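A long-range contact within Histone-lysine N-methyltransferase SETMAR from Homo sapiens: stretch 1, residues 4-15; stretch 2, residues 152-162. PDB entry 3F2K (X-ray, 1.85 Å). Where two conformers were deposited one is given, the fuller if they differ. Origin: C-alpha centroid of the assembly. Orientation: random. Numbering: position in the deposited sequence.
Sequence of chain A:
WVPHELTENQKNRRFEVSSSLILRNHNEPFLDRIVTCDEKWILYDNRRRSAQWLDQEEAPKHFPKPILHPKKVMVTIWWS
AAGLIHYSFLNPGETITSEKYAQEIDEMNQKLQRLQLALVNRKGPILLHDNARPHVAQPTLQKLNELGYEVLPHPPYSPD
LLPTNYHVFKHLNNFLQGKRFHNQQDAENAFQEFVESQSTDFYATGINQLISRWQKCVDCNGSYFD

Stretch 1 (4-15) HELTENQKNRRF
Stretch 2 152-162: LPHPPYSPDLL

Residues 4-7 run extended into a helix that starts at E8, capped by T7 OG1, which accepts from Q10 N (3.2 Å). Against it lies the proline-rich loop 153-158, leading into a 3-10 turn at 159-161. The register pairs H4 with Y157, Q10 with P156 and R14 with P155 (CA-CA 7.3, 7.0 and 5.3 Å), so the two run in opposite senses; 520 Å² is buried.

Charge fixes the inner end. Buried R14 (m, t, p, chi4 88°) leaves the helix sideways, then reaches the turn, where D160 (p) meets it end-on: NH1 to OD1 and NH2 to OD2, both 2.8 Å, a bidentate salt bridge. R14 NH1 also donates to S158 OG (m; 2.9 Å), while L161 CD1 covers one guanidinium face, 4.1 Å from NH1.

Aromatic stacking fixes the outer end. Y157 (m, chi2 -74°), at phi/psi 54/39, lays its ring on that of H4 (t, chi2 83°) in an offset stack, centroids 3.8 Å apart and planes at 3°. Q10 (m, t, chi3 5°) OE1 accepts from H4 NE2 (2.8 Å) and T7 N (2.9 Å).

Beside R14, packing is apolar: P155, directed toward the helix, sets CB 3.8 Å from both R14 CA and R13 CG, using the aliphatic part of R13 (t, p, t, chi4 133°). Water 1 donates to Q10 O (3.0 Å) and P156 O (2.9 Å), bridging the backbones.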

# COMPACT_ATOMS: atom_id res chain seq x y z
N HIS A 4 12.58 0.34 -14.56
CA HIS A 4 12.22 -0.94 -15.27
C HIS A 4 11.70 -0.79 -16.71
O HIS A 4 10.89 0.09 -17.04
CB HIS A 4 11.21 -1.74 -14.43
CG HIS A 4 10.92 -3.10 -14.98
ND1 HIS A 4 11.73 -4.18 -14.73
CD2 HIS A 4 9.90 -3.56 -15.74
CE1 HIS A 4 11.23 -5.25 -15.31
NE2 HIS A 4 10.12 -4.90 -15.94
N GLU A 5 12.17 -1.69 -17.58
CA GLU A 5 11.80 -1.63 -18.99
C GLU A 5 10.77 -2.74 -19.17
O GLU A 5 11.07 -3.94 -19.02
CB GLU A 5 13.02 -1.83 -19.91
N LEU A 6 9.55 -2.34 -19.44
CA LEU A 6 8.48 -3.36 -19.46
C LEU A 6 8.62 -4.27 -20.69
O LEU A 6 8.86 -3.78 -21.78
CB LEU A 6 7.12 -2.67 -19.48
CG LEU A 6 6.64 -2.07 -18.16
CD1 LEU A 6 5.43 -1.18 -18.49
CD2 LEU A 6 6.28 -3.20 -17.12
N THR A 7 8.48 -5.58 -20.50
CA THR A 7 8.44 -6.52 -21.64
C THR A 7 7.04 -6.52 -22.25
O THR A 7 6.13 -5.91 -21.65
CB THR A 7 8.75 -7.97 -21.22
OG1 THR A 7 7.67 -8.47 -20.42
CG2 THR A 7 10.14 -8.08 -20.49
N GLU A 8 6.84 -7.20 -23.38
CA GLU A 8 5.46 -7.25 -23.93
C GLU A 8 4.49 -8.00 -23.00
O GLU A 8 3.33 -7.58 -22.86
CB GLU A 8 5.38 -7.82 -25.35
CG GLU A 8 6.22 -7.00 -26.35
CD GLU A 8 5.73 -5.57 -26.49
OE1 GLU A 8 4.50 -5.35 -26.71
OE2 GLU A 8 6.60 -4.67 -26.35
N ASN A 9 4.95 -9.08 -22.37
CA ASN A 9 4.05 -9.80 -21.49
C ASN A 9 3.65 -8.95 -20.26
O ASN A 9 2.49 -8.97 -19.85
CB ASN A 9 4.60 -11.16 -21.06
CG ASN A 9 3.56 -12.01 -20.35
OD1 ASN A 9 3.69 -12.33 -19.17
ND2 ASN A 9 2.51 -12.38 -21.08
N GLN A 10 4.61 -8.22 -19.71
CA GLN A 10 4.34 -7.31 -18.60
C GLN A 10 3.35 -6.17 -18.93
O GLN A 10 2.48 -5.80 -18.12
CB GLN A 10 5.67 -6.71 -18.10
CG GLN A 10 6.48 -7.72 -17.31
CD GLN A 10 7.99 -7.34 -17.24
OE1 GLN A 10 8.42 -6.29 -17.69
NE2 GLN A 10 8.77 -8.25 -16.69
N LYS A 11 3.49 -5.60 -20.11
CA LYS A 11 2.47 -4.60 -20.54
C LYS A 11 1.11 -5.23 -20.72
O LYS A 11 0.08 -4.63 -20.38
CB LYS A 11 2.91 -3.96 -21.87
CG LYS A 11 4.13 -3.04 -21.67
CD LYS A 11 4.43 -2.22 -22.94
CE LYS A 11 4.94 -3.11 -24.05
NZ LYS A 11 5.44 -2.22 -25.19
N ASN A 12 1.11 -6.42 -21.32
CA ASN A 12 -0.16 -7.17 -21.45
C ASN A 12 -0.86 -7.43 -20.12
O ASN A 12 -2.04 -7.18 -20.00
CB ASN A 12 0.07 -8.47 -22.23
CG ASN A 12 0.41 -8.21 -23.69
OD1 ASN A 12 0.34 -7.07 -24.15
ND2 ASN A 12 0.84 -9.25 -24.39
N ARG A 13 -0.11 -7.92 -19.13
CA ARG A 13 -0.66 -8.11 -17.80
C ARG A 13 -1.21 -6.82 -17.18
O ARG A 13 -2.28 -6.82 -16.57
CB ARG A 13 0.43 -8.66 -16.87
CG ARG A 13 -0.12 -9.06 -15.50
CD ARG A 13 -1.08 -10.26 -15.58
NE ARG A 13 -1.51 -10.63 -14.22
CZ ARG A 13 -2.76 -10.88 -13.88
NH1 ARG A 13 -3.69 -10.85 -14.81
NH2 ARG A 13 -3.07 -11.18 -12.62
N ARG A 14 -0.45 -5.72 -17.29
CA ARG A 14 -0.90 -4.39 -16.81
C ARG A 14 -2.17 -3.98 -17.51
O ARG A 14 -3.12 -3.52 -16.82
CB ARG A 14 0.16 -3.28 -17.01
CG ARG A 14 1.42 -3.52 -16.15
CD ARG A 14 2.59 -2.59 -16.57
NE ARG A 14 2.16 -1.20 -16.75
CZ ARG A 14 2.10 -0.26 -15.81
NH1 ARG A 14 2.32 -0.55 -14.50
NH2 ARG A 14 1.70 0.97 -16.17
N PHE A 15 -2.24 -4.20 -18.81
CA PHE A 15 -3.41 -3.76 -19.57
C PHE A 15 -4.61 -4.60 -19.13
O PHE A 15 -5.65 -4.05 -18.87
CB PHE A 15 -3.17 -3.90 -21.07
CG PHE A 15 -4.34 -3.47 -21.93
CD1 PHE A 15 -4.27 -2.28 -22.63
CD2 PHE A 15 -5.48 -4.28 -22.06
CE1 PHE A 15 -5.35 -1.83 -23.44
CE2 PHE A 15 -6.59 -3.86 -22.86
CZ PHE A 15 -6.50 -2.65 -23.59
N LEU A 152 -6.84 -8.29 -4.45
CA LEU A 152 -7.04 -7.68 -5.75
C LEU A 152 -5.89 -8.09 -6.70
O LEU A 152 -4.70 -8.21 -6.26
CB LEU A 152 -7.20 -6.17 -5.58
CG LEU A 152 -7.94 -5.33 -6.59
CD1 LEU A 152 -9.44 -5.76 -6.68
CD2 LEU A 152 -7.73 -3.83 -6.28
N PRO A 153 -6.23 -8.46 -7.95
CA PRO A 153 -5.24 -8.73 -8.95
C PRO A 153 -4.29 -7.49 -9.00
O PRO A 153 -4.76 -6.36 -8.98
CB PRO A 153 -6.08 -8.81 -10.28
CG PRO A 153 -7.44 -9.27 -9.78
CD PRO A 153 -7.62 -8.59 -8.49
N HIS A 154 -3.00 -7.72 -9.07
CA HIS A 154 -2.02 -6.61 -9.23
C HIS A 154 -0.90 -7.04 -10.17
O HIS A 154 -0.34 -8.12 -9.98
CB HIS A 154 -1.37 -6.25 -7.89
CG HIS A 154 -0.56 -4.98 -7.97
ND1 HIS A 154 0.82 -4.98 -8.04
CD2 HIS A 154 -0.95 -3.70 -8.12
CE1 HIS A 154 1.24 -3.72 -8.15
NE2 HIS A 154 0.19 -2.93 -8.20
N PRO A 155 -0.64 -6.26 -11.24
CA PRO A 155 0.39 -6.70 -12.19
C PRO A 155 1.80 -6.39 -11.72
O PRO A 155 2.03 -5.38 -11.04
CB PRO A 155 0.08 -5.89 -13.47
CG PRO A 155 -0.61 -4.59 -12.99
CD PRO A 155 -1.34 -5.03 -11.67
N PRO A 156 2.77 -7.26 -12.04
CA PRO A 156 4.13 -7.03 -11.64
C PRO A 156 4.66 -5.70 -12.20
O PRO A 156 4.11 -5.18 -13.17
CB PRO A 156 4.88 -8.27 -12.20
CG PRO A 156 3.75 -9.34 -12.17
CD PRO A 156 2.58 -8.60 -12.65
N TYR A 157 5.72 -5.18 -11.57
CA TYR A 157 6.39 -3.98 -12.00
C TYR A 157 5.50 -2.79 -12.16
O TYR A 157 5.64 -2.04 -13.12
CB TYR A 157 7.19 -4.28 -13.29
CG TYR A 157 8.19 -5.36 -13.05
CD1 TYR A 157 9.35 -5.12 -12.31
CD2 TYR A 157 7.96 -6.66 -13.52
CE1 TYR A 157 10.28 -6.14 -12.07
CE2 TYR A 157 8.87 -7.69 -13.27
CZ TYR A 157 10.02 -7.42 -12.56
OH TYR A 157 10.92 -8.43 -12.33
N SER A 158 4.53 -2.64 -11.25
CA SER A 158 3.53 -1.58 -11.41
C SER A 158 3.35 -0.76 -10.07
O SER A 158 2.26 -0.73 -9.52
CB SER A 158 2.18 -2.25 -11.82
OG SER A 158 2.34 -3.05 -12.98
N PRO A 159 4.42 -0.06 -9.59
CA PRO A 159 4.28 0.82 -8.41
C PRO A 159 3.38 2.02 -8.76
O PRO A 159 2.80 2.62 -7.89
CB PRO A 159 5.75 1.27 -8.13
CG PRO A 159 6.44 1.21 -9.51
CD PRO A 159 5.80 -0.04 -10.13
N ASP A 160 3.19 2.27 -10.06
CA ASP A 160 2.34 3.39 -10.49
C ASP A 160 0.84 3.02 -10.34
O ASP A 160 -0.06 3.85 -10.65
CB ASP A 160 2.62 3.77 -11.98
CG ASP A 160 2.56 2.58 -12.94
OD1 ASP A 160 2.67 1.42 -12.48
OD2 ASP A 160 2.42 2.81 -14.20
N LEU A 161 0.59 1.74 -10.02
CA LEU A 161 -0.78 1.25 -9.79
C LEU A 161 -0.97 0.83 -8.31
O LEU A 161 -2.02 0.30 -7.94
CB LEU A 161 -1.13 0.09 -10.71
CG LEU A 161 -1.08 0.45 -12.22
CD1 LEU A 161 -1.46 -0.85 -13.03
CD2 LEU A 161 -1.94 1.66 -12.62
N LEU A 162 0.01 1.15 -7.47
CA LEU A 162 0.03 0.70 -6.07
C LEU A 162 -0.12 2.00 -5.26
O LEU A 162 0.81 2.75 -5.19
CB LEU A 162 1.40 0.01 -5.79
CG LEU A 162 1.60 -0.73 -4.49
CD1 LEU A 162 0.60 -1.92 -4.33
CD2 LEU A 162 3.08 -1.20 -4.39
O HOH W 1 3.21 -6.73 -15.41
O HOH W 2 -1.46 -10.50 -10.96